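Local coordinates for glycosyl hydrolase family 61, 2 protein (Heterobasidion irregulare TC 32-1, PDB 5NNS), which uses a copper centre and a reductant to oxidise glycosidic bonds of cellulose at C1, breaking down the polysaccharide, at residues Q26-R31 with A59-A63. Sequence-based numbering, arbitrary orientation.
Sequences QSTIQR and AQKSA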
ATOM      1  N   GLN A  26      -0.924  16.519 -15.120  1.00 25.27           N
ATOM      2  CA  GLN A  26      -1.694  15.501 -14.405  1.00 24.21           C
ATOM      3  C   GLN A  26      -2.206  16.079 -13.090  1.00 23.80           C
ATOM      4  O   GLN A  26      -1.559  16.929 -12.479  1.00 24.24           O
ATOM      5  CB  GLN A  26      -0.851  14.242 -14.164  1.00 24.01           C
ATOM      6  CG  GLN A  26      -0.348  13.589 -15.448  1.00 23.44           C
ATOM      7  CD  GLN A  26      -0.022  12.107 -15.297  1.00 23.27           C
ATOM      8  OE1 GLN A  26      -0.819  11.335 -14.766  1.00 23.13           O
ATOM      9  NE2 GLN A  26       1.143  11.703 -15.782  1.00 22.81           N
ATOM     10  N   SER A  27      -3.386  15.632 -12.675  1.00 23.02           N
ATOM     11  CA  SER A  27      -3.987  16.066 -11.424  1.00 21.83           C
ATOM     12  C   SER A  27      -4.707  14.882 -10.789  1.00 21.51           C
ATOM     13  O   SER A  27      -5.593  14.284 -11.404  1.00 20.95           O
ATOM     14  CB  SER A  27      -4.956  17.225 -11.663  1.00 21.50           C
ATOM     15  OG  SER A  27      -5.228  17.899 -10.448  1.00 20.95           O
ATOM     16  N   THR A  28      -4.312  14.542  -9.568  1.00 21.08           N
ATOM     17  CA  THR A  28      -4.847  13.370  -8.890  1.00 21.04           C
ATOM     18  C   THR A  28      -4.628  13.436  -7.388  1.00 20.60           C
ATOM     19  O   THR A  28      -3.768  14.175  -6.904  1.00 20.63           O
ATOM     20  CB  THR A  28      -4.225  12.061  -9.447  1.00 21.45           C
ATOM     21  OG1 THR A  28      -4.558  10.956  -8.594  1.00 21.58           O
ATOM     22  CG2 THR A  28      -2.704  12.165  -9.562  1.00 21.80           C
ATOM     23  N   ILE A  29      -5.414  12.648  -6.658  1.00 20.12           N
ATOM     24  CA  ILE A  29      -5.157  12.422  -5.234  1.00 19.64           C
ATOM     25  C   ILE A  29      -3.891  11.586  -5.000  1.00 18.95           C
ATOM     26  O   ILE A  29      -3.330  11.599  -3.900  1.00 19.07           O
ATOM     27  CB  ILE A  29      -6.357  11.777  -4.500  1.00 19.92           C
ATOM     28  CG1 ILE A  29      -6.701  10.381  -5.055  1.00 19.82           C
ATOM     29  CG2 ILE A  29      -7.564  12.703  -4.556  1.00 19.76           C
ATOM     30  CD1 ILE A  29      -7.595   9.584  -4.131  1.00 19.99           C
ATOM     31  N   GLN A  30      -3.457  10.869  -6.036  1.00 18.20           N
ATOM     32  CA  GLN A  30      -2.349   9.933  -5.944  1.00 17.94           C
ATOM     33  C   GLN A  30      -0.989  10.613  -6.111  1.00 17.94           C
ATOM     34  O   GLN A  30      -0.853  11.550  -6.901  1.00 18.47           O
ATOM     35  CB  GLN A  30      -2.509   8.851  -7.009  1.00 17.51           C
ATOM     36  CG  GLN A  30      -1.853   7.539  -6.640  1.00 17.28           C
ATOM     37  CD  GLN A  30      -2.006   6.488  -7.704  1.00 16.97           C
ATOM     38  OE1 GLN A  30      -1.910   6.781  -8.899  1.00 16.56           O
ATOM     39  NE2 GLN A  30      -2.225   5.246  -7.280  1.00 16.40           N
ATOM     40  N   ARG A  31       0.007  10.128  -5.367  1.00 17.63           N
ATOM     41  CA  ARG A  31       1.394  10.561  -5.536  1.00 17.26           C
ATOM     42  C   ARG A  31       1.969   9.981  -6.825  1.00 17.11           C
ATOM     43  O   ARG A  31       1.554   8.905  -7.276  1.00 16.80           O
ATOM     44  CB  ARG A  31       2.263  10.142  -4.340  1.00 17.36           C
ATOM     45  CG  ARG A  31       1.971  10.885  -3.042  1.00 17.14           C
ATOM     46  CD  ARG A  31       2.060  12.395  -3.222  1.00 17.15           C
ATOM     47  NE  ARG A  31       2.281  13.106  -1.961  1.00 17.00           N
ATOM     48  CZ  ARG A  31       3.468  13.313  -1.382  1.00 16.76           C
ATOM     49  NH1 ARG A  31       4.600  12.860  -1.922  1.00 16.71           N
ATOM     50  NH2 ARG A  31       3.524  13.982  -0.238  1.00 16.92           N
ATOM     51  N   ALA A  59      -1.416  21.041  -8.553  1.00 27.99           N
ATOM     52  CA  ALA A  59      -2.275  20.006  -9.152  1.00 28.47           C
ATOM     53  C   ALA A  59      -2.583  18.821  -8.214  1.00 28.40           C
ATOM     54  O   ALA A  59      -3.408  17.965  -8.558  1.00 28.27           O
ATOM     55  CB  ALA A  59      -1.662  19.497 -10.452  1.00 28.60           C
ATOM     56  N   GLN A  60      -1.935  18.769  -7.045  1.00 27.80           N
ATOM     57  CA  GLN A  60      -2.132  17.679  -6.089  1.00 26.94           C
ATOM     58  C   GLN A  60      -3.496  17.798  -5.422  1.00 26.82           C
ATOM     59  O   GLN A  60      -3.808  18.834  -4.837  1.00 26.95           O
ATOM     60  CB  GLN A  60      -1.035  17.706  -5.016  1.00 26.44           C
ATOM     61  CG  GLN A  60      -1.031  16.516  -4.058  1.00 26.73           C
ATOM     62  CD  GLN A  60      -0.738  15.197  -4.751  1.00 26.16           C
ATOM     63  OE1 GLN A  60       0.243  15.077  -5.476  1.00 26.23           O
ATOM     64  NE2 GLN A  60      -1.587  14.205  -4.525  1.00 25.93           N
ATOM     65  N   LYS A  61      -4.298  16.738  -5.512  1.00 26.46           N
ATOM     66  CA  LYS A  61      -5.599  16.675  -4.845  1.00 26.51           C
ATOM     67  C   LYS A  61      -5.506  15.847  -3.559  1.00 25.46           C
ATOM     68  O   LYS A  61      -4.502  15.174  -3.320  1.00 24.82           O
ATOM     69  CB  LYS A  61      -6.655  16.074  -5.779  1.00 27.75           C
ATOM     70  CG  LYS A  61      -6.733  16.694  -7.178  1.00 28.73           C
ATOM     71  CD  LYS A  61      -8.158  16.627  -7.738  1.00 29.99           C
ATOM     72  CE  LYS A  61      -8.224  16.650  -9.264  1.00 30.82           C
ATOM     73  NZ  LYS A  61      -8.160  15.293  -9.891  1.00 31.49           N
ATOM     74  N   SER A  62      -6.548  15.937  -2.729  1.00 25.01           N
ATOM     75  CA  SER A  62      -6.755  15.053  -1.568  1.00 24.95           C
ATOM     76  C   SER A  62      -8.227  14.617  -1.518  1.00 24.69           C
ATOM     77  O   SER A  62      -9.116  15.413  -1.807  1.00 25.16           O
ATOM     78  CB  SER A  62      -6.398  15.758  -0.250  1.00 24.82           C
ATOM     79  OG  SER A  62      -5.014  16.046  -0.145  1.00 24.97           O
ATOM     80  N   ALA A  63      -8.480  13.362  -1.146  1.00 24.20           N
ATOM     81  CA  ALA A  63      -9.845  12.845  -1.030  1.00 23.35           C
ATOM     82  C   ALA A  63     -10.330  13.026   0.397  1.00 22.90           C
ATOM     83  O   ALA A  63      -9.705  12.526   1.331  1.00 21.33           O
ATOM     84  CB  ALA A  63      -9.894  11.379  -1.416  1.00 23.39           C
TER
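Ile29, Lys61 and Gln60 bury the most surface where 26-31 and 59-63 pack side by side. The backbones join through Lys61 N, which donates to Thr28 O at 3.0 Å. Lys61 then runs its chain back past Thr28 to Ser27. Its CE lies 3.5 Å from Ser27 OG, and a bend at the last torsion (chi4 89°) brings NZ within 3.1 Å of Ser27 O, a weak hydrogen bond. Ser27 O also accepts from Asn15 ND2. With chi1 at -163°, Ser27 OG swings away from its own N and gives a short 2.6 Å bond to a lone pair of Ala59 O. Ile29 lays CG2 over the peptide between Ser62 and Ala63, 3.6 Å from Ala63 N, while CD1 meets Ala63 CB. Its CA-H points at Lys61 O. Gln60 folds back at chi2; its NE2 bonds weakly to Lys61 O and comes 3.2 Å from Ile29 O. Gln60 OE1 accepts from Leu56 N and lies 3.9 Å from Arg31 CD; the Gln60 and Arg31 side chains cross at about a right angle. Ile29 and Ala63 also touch Tyr14 and Leu9 and bond through their backbones to Gln172. The contact joins an early part of the long loop after strand 12-15 to its end, where strand 63-66 begins at the edge of the AA9 beta-sandwich.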